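Local coordinates for sulfide-quinone reductase (Aquifex aeolicus, PDB 3HYV), which oxidises hydrogen sulfide with FAD as cofactor and a quinone as electron acceptor, probably building up a polysulfide product at its active site, at residues Arg36-Phe41 with Cys124-Ala129; Thr313-Glu318 with Ser344-Ala349. All coordinates share one frame; numbering follows the deposited sequence. Where two conformers were deposited one is given.

Contact 1. Residues Arg36-Phe41 with Cys124-Ala129; sequences RPYFGF and CTAEHA. With FAD (flavin-adenine dinucleotide), chain G.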
loop_
_atom_site.group_PDB
_atom_site.type_symbol
_atom_site.label_atom_id
_atom_site.label_comp_id
_atom_site.label_asym_id
_atom_site.label_seq_id
_atom_site.Cartn_x
_atom_site.Cartn_y
_atom_site.Cartn_z
ATOM N N ARG A 36 -0.907 -46.413 3.881
ATOM C CA ARG A 36 -1.729 -46.208 2.689
ATOM C C ARG A 36 -1.170 -47.023 1.520
ATOM O O ARG A 36 0.044 -47.089 1.349
ATOM C CB ARG A 36 -1.781 -44.722 2.319
ATOM C CG ARG A 36 -2.571 -43.864 3.295
ATOM C CD ARG A 36 -2.775 -42.442 2.763
ATOM N NE ARG A 36 -3.790 -41.712 3.531
ATOM C CZ ARG A 36 -3.542 -40.987 4.622
ATOM N NH1 ARG A 36 -2.302 -40.873 5.093
ATOM N NH2 ARG A 36 -4.538 -40.368 5.239
ATOM N N PRO A 37 -2.047 -47.662 0.719
ATOM C CA PRO A 37 -1.535 -48.470 -0.390
ATOM C C PRO A 37 -1.184 -47.670 -1.657
ATOM O O PRO A 37 -0.786 -48.266 -2.658
ATOM C CB PRO A 37 -2.675 -49.466 -0.661
ATOM C CG PRO A 37 -3.913 -48.808 -0.155
ATOM C CD PRO A 37 -3.522 -47.696 0.799
ATOM N N TYR A 38 -1.311 -46.342 -1.596
ATOM C CA TYR A 38 -1.060 -45.454 -2.744
ATOM C C TYR A 38 -0.128 -44.303 -2.359
ATOM O O TYR A 38 -0.047 -43.944 -1.188
ATOM C CB TYR A 38 -2.388 -44.881 -3.296
ATOM C CG TYR A 38 -3.174 -44.056 -2.274
ATOM C CD1 TYR A 38 -2.887 -42.700 -2.070
ATOM C CD2 TYR A 38 -4.190 -44.633 -1.508
ATOM C CE1 TYR A 38 -3.586 -41.936 -1.131
ATOM C CE2 TYR A 38 -4.904 -43.879 -0.556
ATOM C CZ TYR A 38 -4.587 -42.527 -0.377
ATOM O OH TYR A 38 -5.268 -41.761 0.542
ATOM N N PHE A 39 0.568 -43.740 -3.350
ATOM C CA PHE A 39 1.119 -42.387 -3.248
ATOM C C PHE A 39 0.061 -41.377 -3.699
ATOM O O PHE A 39 -0.521 -41.524 -4.782
ATOM C CB PHE A 39 2.375 -42.215 -4.121
ATOM C CG PHE A 39 2.830 -40.766 -4.260
ATOM C CD1 PHE A 39 3.676 -40.197 -3.316
ATOM C CD2 PHE A 39 2.387 -39.977 -5.324
ATOM C CE1 PHE A 39 4.091 -38.864 -3.426
ATOM C CE2 PHE A 39 2.783 -38.631 -5.451
ATOM C CZ PHE A 39 3.637 -38.072 -4.498
ATOM N N GLY A 40 -0.172 -40.351 -2.885
ATOM C CA GLY A 40 -1.126 -39.286 -3.226
ATOM C C GLY A 40 -0.423 -37.954 -3.447
ATOM O O GLY A 40 0.418 -37.542 -2.633
ATOM N N PHE A 41 -0.754 -37.281 -4.549
ATOM C CA PHE A 41 -0.124 -36.000 -4.897
ATOM C C PHE A 41 -0.815 -34.839 -4.173
ATOM O O PHE A 41 -1.789 -34.250 -4.681
ATOM C CB PHE A 41 -0.118 -35.791 -6.424
ATOM C CG PHE A 41 0.623 -34.555 -6.875
ATOM C CD1 PHE A 41 2.021 -34.497 -6.821
ATOM C CD2 PHE A 41 -0.074 -33.453 -7.371
ATOM C CE1 PHE A 41 2.709 -33.366 -7.240
ATOM C CE2 PHE A 41 0.605 -32.312 -7.799
ATOM C CZ PHE A 41 2.000 -32.270 -7.739
ATOM N N CYS A 124 -6.538 -31.655 3.814
ATOM C CA CYS A 124 -5.157 -32.119 4.012
ATOM C C CYS A 124 -4.888 -33.558 3.579
ATOM O O CYS A 124 -3.754 -33.893 3.252
ATOM C CB CYS A 124 -4.733 -31.948 5.471
ATOM S SG CYS A 124 -4.585 -30.263 5.993
ATOM N N THR A 125 -5.915 -34.410 3.625
ATOM C CA THR A 125 -5.833 -35.775 3.087
ATOM C C THR A 125 -6.866 -35.944 1.977
ATOM O O THR A 125 -7.838 -35.183 1.908
ATOM C CB THR A 125 -6.058 -36.880 4.175
ATOM O OG1 THR A 125 -7.403 -36.832 4.650
ATOM C CG2 THR A 125 -5.108 -36.720 5.348
ATOM N N ALA A 126 -6.661 -36.940 1.112
ATOM C CA ALA A 126 -7.608 -37.232 0.025
ATOM C C ALA A 126 -8.997 -37.527 0.570
ATOM O O ALA A 126 -9.984 -37.054 0.018
ATOM C CB ALA A 126 -7.122 -38.383 -0.837
ATOM N N GLU A 127 -9.059 -38.291 1.665
ATOM C CA GLU A 127 -10.316 -38.652 2.328
ATOM C C GLU A 127 -11.072 -37.431 2.883
ATOM O O GLU A 127 -12.291 -37.334 2.740
ATOM C CB GLU A 127 -10.064 -39.679 3.442
ATOM C CG GLU A 127 -9.596 -41.072 2.958
ATOM C CD GLU A 127 -8.108 -41.150 2.611
ATOM O OE1 GLU A 127 -7.303 -40.360 3.157
ATOM O OE2 GLU A 127 -7.738 -42.025 1.792
ATOM N N HIS A 128 -10.351 -36.507 3.517
ATOM C CA HIS A 128 -10.944 -35.254 3.989
ATOM C C HIS A 128 -11.389 -34.347 2.825
ATOM O O HIS A 128 -12.462 -33.745 2.882
ATOM C CB HIS A 128 -9.982 -34.510 4.933
ATOM C CG HIS A 128 -9.882 -35.114 6.302
ATOM N ND1 HIS A 128 -8.715 -35.660 6.794
ATOM C CD2 HIS A 128 -10.804 -35.255 7.285
ATOM C CE1 HIS A 128 -8.925 -36.121 8.015
ATOM N NE2 HIS A 128 -10.185 -35.887 8.338
ATOM N N ALA A 129 -10.567 -34.267 1.775
ATOM C CA ALA A 129 -10.894 -33.486 0.571
ATOM C C ALA A 129 -12.189 -33.945 -0.090
ATOM O O ALA A 129 -12.980 -33.123 -0.543
ATOM C CB ALA A 129 -9.734 -33.521 -0.449
HETATM P PA FAD G . 3.116 -37.107 2.981
HETATM O O1A FAD G . 3.449 -36.802 1.541
HETATM O O2A FAD G . 1.770 -36.709 3.528
HETATM O O5B FAD G . 3.279 -38.702 3.197
HETATM C C5B FAD G . 3.607 -39.344 4.435
HETATM C C4B FAD G . 3.297 -40.834 4.303
HETATM O O4B FAD G . 3.518 -41.552 5.528
HETATM C C3B FAD G . 1.833 -41.049 3.953
HETATM O O3B FAD G . 1.750 -42.055 2.948
HETATM C C2B FAD G . 1.213 -41.579 5.226
HETATM O O2B FAD G . 0.112 -42.421 4.915
HETATM C C1B FAD G . 2.372 -42.359 5.837
HETATM N N9A FAD G . 2.264 -42.638 7.302
HETATM C C8A FAD G . 1.741 -41.852 8.265
HETATM N N7A FAD G . 1.851 -42.481 9.466
HETATM C C5A FAD G . 2.438 -43.673 9.247
HETATM C C6A FAD G . 2.808 -44.735 10.071
HETATM N N6A FAD G . 2.588 -44.689 11.410
HETATM N N1A FAD G . 3.403 -45.817 9.524
HETATM C C2A FAD G . 3.635 -45.889 8.209
HETATM N N3A FAD G . 3.293 -44.887 7.395
HETATM C C4A FAD G . 2.699 -43.766 7.886
HETATM N N1 FAD G . 3.777 -28.090 -1.189
HETATM C C2 FAD G . 4.176 -27.495 -2.351
HETATM O O2 FAD G . 5.386 -27.359 -2.593
HETATM N N3 FAD G . 3.284 -27.061 -3.270
HETATM C C4 FAD G . 1.964 -27.209 -3.030
HETATM O O4 FAD G . 1.074 -26.760 -3.948
HETATM C C4X FAD G . 1.526 -27.815 -1.845
HETATM N N5 FAD G . 0.200 -27.966 -1.609
HETATM C C5X FAD G . -0.220 -28.555 -0.463
HETATM C C6 FAD G . -1.592 -28.716 -0.225
HETATM C C7 FAD G . -2.050 -29.317 0.952
HETATM C C7M FAD G . -3.539 -29.461 1.156
HETATM C C8 FAD G . -1.127 -29.766 1.901
HETATM C C8M FAD G . -1.552 -30.415 3.207
HETATM C C9 FAD G . 0.239 -29.606 1.652
HETATM C C9A FAD G . 0.718 -29.001 0.481
HETATM N N10 FAD G . 2.060 -28.864 0.243
HETATM C C10 FAD G . 2.466 -28.258 -0.903
HETATM C "C1'" FAD G . 3.040 -29.291 1.282
HETATM C "C2'" FAD G . 3.884 -30.553 1.139
HETATM O "O2'" FAD G . 4.550 -30.584 -0.133
HETATM C "C3'" FAD G . 3.038 -31.794 1.392
HETATM O "O3'" FAD G . 2.399 -31.669 2.676
HETATM C "C4'" FAD G . 3.843 -33.090 1.276
HETATM O "O4'" FAD G . 2.940 -34.151 0.936
HETATM C "C5'" FAD G . 4.564 -33.468 2.563
HETATM O "O5'" FAD G . 5.358 -34.630 2.311
HETATM P P FAD G . 5.655 -35.774 3.403
HETATM O O1P FAD G . 6.465 -36.847 2.713
HETATM O O2P FAD G . 6.287 -35.099 4.608
HETATM O O3P FAD G . 4.229 -36.371 3.884
HETATM O O HOH W 1 -4.269 -38.925 1.158
#
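Tyr38 and Glu127 reach for each other from opposite directions, and the tyrosine hydroxyl donates a hydrogen bond to the carboxylate: Tyr38 OH lies 2.8 Å from Glu127 OE2, on the syn side of that oxygen and 17° out of the carboxylate plane. Glu127 OE2 stands at the edge of the ring, near its plane. Arg36, extended from CG to NE, runs alongside Glu127, the two chains pointing opposite ways. Its guanidinium is turned only 21° from the carboxylate, yet the salt bridge is loose, with a weak bond of 3.5 Å from Arg36 NH2 to Glu127 OE1. The bend at chi2 of Glu127 (80°) folds the acid back, where its two oxygens can serve both partners. Arg36 NH1 donates to the FAD ribose hydroxyl O2B at 2.9 Å, so one flat cation spans cofactor and helix. A lysine in its place would probably not serve both, leaving either the ribose hydroxyl or Glu127 without its partner. One water joins Tyr38 OH to Ala126 N, supplying an acceptor for an amide of the first helical turn. Thr125 suits the N-cap, since its OG1 accepts from His128 N at 3.2 Å. Arg36 follows Asp35 just beyond strand 29-33, where Rossmann-type domains typically hold the adenosine ribose with an acidic residue, and adds to that FAD site.

Contact 2. Residues Thr313-Glu318 with Ser344-Ala349; sequences TGMMIE and SAICIA. With FAD (flavin-adenine dinucleotide), chain G.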
loop_
_atom_site.group_PDB
_atom_site.type_symbol
_atom_site.label_atom_id
_atom_site.label_comp_id
_atom_site.label_asym_id
_atom_site.label_seq_id
_atom_site.Cartn_x
_atom_site.Cartn_y
_atom_site.Cartn_z
ATOM N N THR A 313 7.611 -27.368 2.194
ATOM C CA THR A 313 7.067 -27.403 0.839
ATOM C C THR A 313 7.741 -28.506 0.022
ATOM O O THR A 313 8.739 -29.082 0.457
ATOM C CB THR A 313 7.234 -26.019 0.121
ATOM O OG1 THR A 313 8.612 -25.798 -0.210
ATOM C CG2 THR A 313 6.754 -24.883 1.011
ATOM N N GLY A 314 7.197 -28.790 -1.161
ATOM C CA GLY A 314 7.672 -29.894 -2.004
ATOM C C GLY A 314 9.139 -29.799 -2.390
ATOM O O GLY A 314 9.871 -30.779 -2.292
ATOM N N MET A 315 9.568 -28.616 -2.816
ATOM C CA MET A 315 10.967 -28.382 -3.180
ATOM C C MET A 315 11.951 -28.552 -2.000
ATOM O O MET A 315 13.027 -29.126 -2.186
ATOM C CB MET A 315 11.145 -27.019 -3.869
ATOM C CG MET A 315 12.596 -26.716 -4.232
ATOM S SD MET A 315 12.877 -25.348 -5.375
ATOM C CE MET A 315 12.599 -26.186 -6.922
ATOM N N MET A 316 11.576 -28.062 -0.813
ATOM C CA MET A 316 12.380 -28.227 0.408
ATOM C C MET A 316 12.580 -29.709 0.748
ATOM O O MET A 316 13.684 -30.128 1.066
ATOM C CB MET A 316 11.727 -27.516 1.612
ATOM C CG MET A 316 11.586 -25.997 1.493
ATOM S SD MET A 316 10.446 -25.295 2.723
ATOM C CE MET A 316 11.412 -25.473 4.220
ATOM N N ILE A 317 11.504 -30.486 0.662
ATOM C CA ILE A 317 11.489 -31.913 1.007
ATOM C C ILE A 317 12.307 -32.772 0.029
ATOM O O ILE A 317 13.053 -33.660 0.452
ATOM C CB ILE A 317 10.031 -32.439 1.149
ATOM C CG1 ILE A 317 9.331 -31.746 2.325
ATOM C CG2 ILE A 317 9.995 -33.962 1.335
ATOM C CD1 ILE A 317 7.828 -31.922 2.352
ATOM N N GLU A 318 12.163 -32.500 -1.266
ATOM C CA GLU A 318 13.006 -33.116 -2.293
ATOM C C GLU A 318 14.503 -32.880 -2.046
ATOM O O GLU A 318 15.319 -33.791 -2.210
ATOM C CB GLU A 318 12.596 -32.643 -3.692
ATOM C CG GLU A 318 11.374 -33.379 -4.222
ATOM C CD GLU A 318 10.653 -32.638 -5.327
ATOM O OE1 GLU A 318 11.264 -32.396 -6.397
ATOM O OE2 GLU A 318 9.455 -32.312 -5.118
ATOM N N SER A 344 15.294 -24.148 -0.326
ATOM C CA SER A 344 14.639 -23.093 -1.095
ATOM C C SER A 344 13.280 -23.605 -1.566
ATOM O O SER A 344 13.022 -24.809 -1.529
ATOM C CB SER A 344 15.506 -22.631 -2.273
ATOM O OG SER A 344 15.871 -23.711 -3.118
ATOM N N ALA A 345 12.408 -22.694 -1.988
ATOM C CA ALA A 345 11.046 -23.066 -2.370
ATOM C C ALA A 345 10.521 -22.275 -3.557
ATOM O O ALA A 345 10.627 -21.046 -3.596
ATOM C CB ALA A 345 10.107 -22.907 -1.190
ATOM N N ILE A 346 9.979 -23.009 -4.529
ATOM C CA ILE A 346 9.187 -22.463 -5.624
ATOM C C ILE A 346 7.758 -22.896 -5.348
ATOM O O ILE A 346 7.447 -24.081 -5.445
ATOM C CB ILE A 346 9.641 -23.040 -6.989
ATOM C CG1 ILE A 346 11.041 -22.554 -7.335
ATOM C CG2 ILE A 346 8.652 -22.677 -8.113
ATOM C CD1 ILE A 346 11.687 -23.309 -8.483
ATOM N N CYS A 347 6.899 -21.950 -4.972
ATOM C CA CYS A 347 5.481 -22.250 -4.688
ATOM C C CYS A 347 4.515 -21.537 -5.631
ATOM O O CYS A 347 4.680 -20.346 -5.922
ATOM C CB CYS A 347 5.118 -21.905 -3.241
ATOM S SG CYS A 347 6.170 -22.682 -2.019
ATOM N N ILE A 348 3.511 -22.277 -6.104
ATOM C CA ILE A 348 2.454 -21.706 -6.934
ATOM C C ILE A 348 1.095 -21.872 -6.253
ATOM O O ILE A 348 0.677 -22.995 -5.943
ATOM C CB ILE A 348 2.453 -22.303 -8.361
ATOM C CG1 ILE A 348 3.787 -21.999 -9.052
ATOM C CG2 ILE A 348 1.293 -21.744 -9.188
ATOM C CD1 ILE A 348 4.195 -23.009 -10.088
ATOM N N ALA A 349 0.431 -20.745 -5.994
ATOM C CA ALA A 349 -0.930 -20.758 -5.468
ATOM C C ALA A 349 -1.923 -20.605 -6.618
ATOM O O ALA A 349 -2.050 -19.535 -7.202
ATOM C CB ALA A 349 -1.128 -19.658 -4.422
HETATM P PA FAD G . 3.116 -37.107 2.981
HETATM O O1A FAD G . 3.449 -36.802 1.541
HETATM O O2A FAD G . 1.770 -36.709 3.528
HETATM O O5B FAD G . 3.279 -38.702 3.197
HETATM C C5B FAD G . 3.607 -39.344 4.435
HETATM C C4B FAD G . 3.297 -40.834 4.303
HETATM O O4B FAD G . 3.518 -41.552 5.528
HETATM C C3B FAD G . 1.833 -41.049 3.953
HETATM O O3B FAD G . 1.750 -42.055 2.948
HETATM C C2B FAD G . 1.213 -41.579 5.226
HETATM O O2B FAD G . 0.112 -42.421 4.915
HETATM C C1B FAD G . 2.372 -42.359 5.837
HETATM N N9A FAD G . 2.264 -42.638 7.302
HETATM C C8A FAD G . 1.741 -41.852 8.265
HETATM N N7A FAD G . 1.851 -42.481 9.466
HETATM C C5A FAD G . 2.438 -43.673 9.247
HETATM C C6A FAD G . 2.808 -44.735 10.071
HETATM N N6A FAD G . 2.588 -44.689 11.410
HETATM N N1A FAD G . 3.403 -45.817 9.524
HETATM C C2A FAD G . 3.635 -45.889 8.209
HETATM N N3A FAD G . 3.293 -44.887 7.395
HETATM C C4A FAD G . 2.699 -43.766 7.886
HETATM N N1 FAD G . 3.777 -28.090 -1.189
HETATM C C2 FAD G . 4.176 -27.495 -2.351
HETATM O O2 FAD G . 5.386 -27.359 -2.593
HETATM N N3 FAD G . 3.284 -27.061 -3.270
HETATM C C4 FAD G . 1.964 -27.209 -3.030
HETATM O O4 FAD G . 1.074 -26.760 -3.948
HETATM C C4X FAD G . 1.526 -27.815 -1.845
HETATM N N5 FAD G . 0.200 -27.966 -1.609
HETATM C C5X FAD G . -0.220 -28.555 -0.463
HETATM C C6 FAD G . -1.592 -28.716 -0.225
HETATM C C7 FAD G . -2.050 -29.317 0.952
HETATM C C7M FAD G . -3.539 -29.461 1.156
HETATM C C8 FAD G . -1.127 -29.766 1.901
HETATM C C8M FAD G . -1.552 -30.415 3.207
HETATM C C9 FAD G . 0.239 -29.606 1.652
HETATM C C9A FAD G . 0.718 -29.001 0.481
HETATM N N10 FAD G . 2.060 -28.864 0.243
HETATM C C10 FAD G . 2.466 -28.258 -0.903
HETATM C "C1'" FAD G . 3.040 -29.291 1.282
HETATM C "C2'" FAD G . 3.884 -30.553 1.139
HETATM O "O2'" FAD G . 4.550 -30.584 -0.133
HETATM C "C3'" FAD G . 3.038 -31.794 1.392
HETATM O "O3'" FAD G . 2.399 -31.669 2.676
HETATM C "C4'" FAD G . 3.843 -33.090 1.276
HETATM O "O4'" FAD G . 2.940 -34.151 0.936
HETATM C "C5'" FAD G . 4.564 -33.468 2.563
HETATM O "O5'" FAD G . 5.358 -34.630 2.311
HETATM P P FAD G . 5.655 -35.774 3.403
HETATM O O1P FAD G . 6.465 -36.847 2.713
HETATM O O2P FAD G . 6.287 -35.099 4.608
HETATM O O3P FAD G . 4.229 -36.371 3.884
#
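Met315 reaches from the first turn of helix 314-332 across the start of strand 345-350, and its four side-chain atoms meet Ser344 and then the first residues of the strand. Met315 CB lies 3.7 Å from Ser344 O, and Met315 CG comes closer to that same oxygen, at 3.3 Å. With chi1 at 178°, CG stands opposite the backbone N and the chain heads for the strand. Met315 SD then passes the backbone, 3.8 Å from Ile346 N, and the bend at chi3 (-83°) brings the methyl CE to the isoleucine side chain. Met315 CE and Ile346 CD1, 3.4 Å apart, are closer than usual van der Waals contact. A long, flexible, unbranched thioether suits the place because it can follow the strand's backbone and still end in a methyl group against isoleucine. Met316 adds its CG to the same Ser344 oxygen. Thr313, at the N-cap, turns CG2 to the sulfur of Cys347, a probable persulfide-forming cysteine, in the conformer given, while its OG1 faces Ala345 CB, buried without a polar partner. At Gly314 a side chain would run into the flavin; the bare backbone lets Gly314 N donate to FAD O2 at 2.7 Å, at the N-terminal end of the helix, whose dipole would probably favour negative charge on that side of the ring. Ile346 is also part of the quinone site. The helix start runs roughly antiparallel to the strand, at 148°, with Leu407 of helix 401-411 touching both Met315 and Ile346, while strand 355-361 pairs with the strand through Ala345 and Cys347.

How the contacts relate
From the N terminus the chain runs through strand 4-8, helix 12-24 and strand 29-33, and contact 1 follows; it closes a loop of 82 residues, 26 of them strand and few helix, by bringing the start of helix 126-141 back to the region of strand 38-40. Contact 2 opens only later and closes a shorter loop of 25 residues, most of it helix 314-332. The two are therefore in series, neither nested nor crossed. Their centres lie 19 Å apart and they do not touch, but FAD joins them: contact 1 meets its adenosine end, contact 2 its isoalloxazine end. Contact 2 ties helix 314-332 to the three-stranded antiparallel sheet that carries the quinone-site residue.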